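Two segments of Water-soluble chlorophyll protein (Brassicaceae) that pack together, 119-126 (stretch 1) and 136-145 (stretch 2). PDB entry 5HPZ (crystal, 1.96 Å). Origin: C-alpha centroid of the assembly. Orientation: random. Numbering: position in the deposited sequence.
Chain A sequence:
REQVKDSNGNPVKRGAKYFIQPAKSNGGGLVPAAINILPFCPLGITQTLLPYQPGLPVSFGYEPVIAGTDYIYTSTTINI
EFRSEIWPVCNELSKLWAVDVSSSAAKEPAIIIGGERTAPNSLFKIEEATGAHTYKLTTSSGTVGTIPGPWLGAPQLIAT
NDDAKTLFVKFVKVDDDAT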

# COMPACT_ATOMS: atom_id res chain seq x y z
N ALA A 119 29.65 12.05 4.64
CA ALA A 119 30.00 10.96 3.71
C ALA A 119 30.04 11.43 2.23
O ALA A 119 29.24 12.27 1.82
N PRO A 120 30.97 10.88 1.43
CA PRO A 120 31.24 11.33 0.06
C PRO A 120 30.05 11.18 -0.90
O PRO A 120 29.95 11.93 -1.89
N ASN A 121 29.19 10.18 -0.62
CA ASN A 121 27.99 9.91 -1.42
C ASN A 121 26.84 10.93 -1.18
O ASN A 121 25.84 10.92 -1.88
N SER A 122 26.96 11.80 -0.18
CA SER A 122 25.95 12.79 0.03
C SER A 122 26.29 14.10 -0.58
O SER A 122 25.54 15.06 -0.37
N LEU A 123 27.41 14.19 -1.29
CA LEU A 123 27.89 15.49 -1.81
C LEU A 123 27.51 15.71 -3.30
O LEU A 123 27.78 14.86 -4.15
N PHE A 124 26.90 16.86 -3.57
CA PHE A 124 26.47 17.24 -4.87
C PHE A 124 27.10 18.53 -5.25
O PHE A 124 27.49 19.29 -4.38
N LYS A 125 27.17 18.80 -6.55
CA LYS A 125 27.44 20.14 -7.05
C LYS A 125 26.36 20.52 -8.03
O LYS A 125 25.89 19.67 -8.79
N ILE A 126 25.99 21.80 -8.00
CA ILE A 126 25.09 22.36 -8.97
C ILE A 126 25.94 22.93 -10.09
O ILE A 126 26.91 23.61 -9.79
N LYS A 136 22.18 21.55 -13.83
CA LYS A 136 22.23 20.12 -13.62
C LYS A 136 22.91 19.92 -12.30
O LYS A 136 23.51 20.87 -11.77
N LEU A 137 22.74 18.72 -11.75
CA LEU A 137 23.36 18.28 -10.50
C LEU A 137 24.30 17.16 -10.75
O LEU A 137 23.99 16.27 -11.54
N THR A 138 25.48 17.22 -10.14
CA THR A 138 26.44 16.14 -10.25
C THR A 138 26.82 15.60 -8.88
O THR A 138 26.51 16.20 -7.84
N THR A 139 27.43 14.43 -8.92
CA THR A 139 27.96 13.68 -7.78
C THR A 139 29.23 13.00 -8.23
O THR A 139 29.48 12.84 -9.44
N SER A 140 29.98 12.47 -7.28
CA SER A 140 31.18 11.75 -7.66
C SER A 140 30.83 10.42 -8.33
O SER A 140 31.69 9.77 -8.92
N SER A 141 29.58 9.98 -8.26
CA SER A 141 29.23 8.77 -9.07
C SER A 141 28.65 9.10 -10.46
O SER A 141 28.22 8.21 -11.15
N GLY A 142 28.63 10.35 -10.86
CA GLY A 142 27.99 10.67 -12.13
C GLY A 142 27.03 11.81 -11.97
O GLY A 142 26.76 12.28 -10.88
N THR A 143 26.46 12.22 -13.08
CA THR A 143 25.51 13.27 -13.14
C THR A 143 24.17 12.72 -12.75
O THR A 143 23.87 11.54 -13.01
N VAL A 144 23.35 13.54 -12.11
CA VAL A 144 22.05 13.08 -11.79
C VAL A 144 21.23 13.00 -13.12
O VAL A 144 21.07 14.00 -13.84
N GLY A 145 20.74 11.82 -13.45
CA GLY A 145 19.76 11.70 -14.55
C GLY A 145 18.50 10.99 -14.11
O GLY A 145 18.28 10.78 -12.91

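The two stretches meet as neighbouring antiparallel strands, with Lys125 and Ile126 running against Thr138 and Leu137. Lys125 and Thr138 form the hydrogen-bonded pair at the centre. Lys125 N donates to Thr138 O at 3.0 Å, and Thr138 N donates to Lys125 O at 2.8 Å. No side chain takes part in a hydrogen bond across the contact, so the side chains add packing to a join made by the backbone.

Successive side chains alternate between the two faces of the sheet. Phe124, Ile126, Leu137 and Thr139 share one face; Lys125 and Thr138 share the other.

On the first face, Phe124 is buried with chi1 m (-66°) and chi2 75°. This conformation brings its ring to the methyl of Thr139, with Phe124 CE2 3.4 Å from Thr139 CG2. Val144, in the next strand of stretch 2, meets the edge of the same ring: its CG2 lies 4.1 Å from Phe124 CE2. Val144 has chi1 t (170°).

Ile126 and Leu137 form the other apolar pair on this face. Both are buried, and both adopt the mt rotamer. The end of Leu137 comes nearer to stretch 1 than its CA-to-CB direction suggests, and Leu137 CD2 packs 3.7 Å from Ile126 CG1.

Thr139 has chi1 p (68°). Its methyl faces the Phe124 ring while its hydroxyl serves the type I turn from Thr139 to Gly142. Thr139 OG1 donates to Gly142 O at 2.7 Å and accepts a weak bond from Ser141 N at 2.9 Å. The hydroxyl therefore has polar partners within its own stretch. Gly142 has phi/psi of 130/176, where a CB would be jammed against the carbonyl O of Ser141.

On the second face, Lys125 is extended, with chi1 m and the remaining chi angles t. Its end leads away from stretch 2, so the contact falls near the base of the side chain. Lys125 CB lies 3.6 Å from Thr138 OG1. Thr138 also has chi1 p (68°), which places OG1 beside that aliphatic carbon. Lys136 points away from stretch 1, with chi1 p and the rest of the chain extended.

Contact is thinner near the turn of stretch 2. Ser140, chi1 p (62°), points toward stretch 1, but its OG stays 4.0 Å from Pro120 O, with no hydrogen bond between them. Leu123 lies sideways in the mt rotamer; its contact with stretch 2 is through the backbone, with Leu123 O 3.8 Å from Thr139 CA. Asn121 and Ser122 take no part, and Asn121 ND2 and Ser122 OG are hydrogen-bonded elsewhere in the structure.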

# COMPACT_ATOMS: atom_id res chain seq x y z
CB ALA A 119 29.04 9.78 3.88
CB PRO A 120 32.35 10.40 -0.40
CG PRO A 120 32.92 9.83 0.84
CD PRO A 120 31.75 9.68 1.75
CB ASN A 121 27.53 8.46 -1.17
CG ASN A 121 26.74 8.31 0.14
OD1 ASN A 121 27.10 8.87 1.18
ND2 ASN A 121 25.66 7.55 0.09
CB SER A 122 25.72 12.98 1.53
OG SER A 122 25.36 11.75 2.13
CB LEU A 123 29.42 15.58 -1.73
CG LEU A 123 30.10 15.50 -0.36
CD1 LEU A 123 31.57 15.88 -0.49
CD2 LEU A 123 29.41 16.38 0.64
CB PHE A 124 24.95 17.41 -4.87
CG PHE A 124 24.23 16.13 -4.64
CD1 PHE A 124 24.20 15.57 -3.35
CD2 PHE A 124 23.61 15.45 -5.69
CE1 PHE A 124 23.57 14.35 -3.11
CE2 PHE A 124 23.01 14.21 -5.47
CZ PHE A 124 22.98 13.66 -4.18
CB LYS A 125 28.75 20.16 -7.81
CG LYS A 125 29.94 19.70 -6.98
CD LYS A 125 31.18 19.68 -7.86
CE LYS A 125 32.43 19.53 -7.02
NZ LYS A 125 33.63 19.33 -7.85
CB ILE A 126 24.24 23.46 -8.34
CG1 ILE A 126 23.45 22.87 -7.14
CG2 ILE A 126 23.33 24.07 -9.39
CD1 ILE A 126 22.70 23.89 -6.32
CB LYS A 136 22.99 19.39 -14.72
CG LYS A 136 24.43 19.79 -14.80
CD LYS A 136 25.18 19.07 -15.91
CE LYS A 136 26.54 19.72 -16.06
NZ LYS A 136 27.40 18.99 -17.00
CB LEU A 137 22.31 17.80 -9.56
CG LEU A 137 21.13 18.74 -9.31
CD1 LEU A 137 20.07 17.93 -8.58
CD2 LEU A 137 21.61 19.91 -8.50
CB THR A 138 27.77 16.55 -10.97
OG1 THR A 138 28.49 17.45 -10.13
CG2 THR A 138 27.59 17.19 -12.33
CB THR A 139 27.06 12.49 -7.34
OG1 THR A 139 27.06 11.46 -8.36
CG2 THR A 139 25.64 12.95 -7.12
CB SER A 140 32.04 11.53 -6.45
OG SER A 140 31.36 10.73 -5.49
CB SER A 141 28.27 7.84 -8.31
OG SER A 141 28.52 7.89 -6.91
CB THR A 143 25.46 13.79 -14.57
OG1 THR A 143 26.76 14.26 -14.87
CG2 THR A 143 24.48 14.94 -14.72
CB VAL A 144 21.38 14.00 -10.75
CG1 VAL A 144 19.92 13.65 -10.59
CG2 VAL A 144 22.14 13.89 -9.43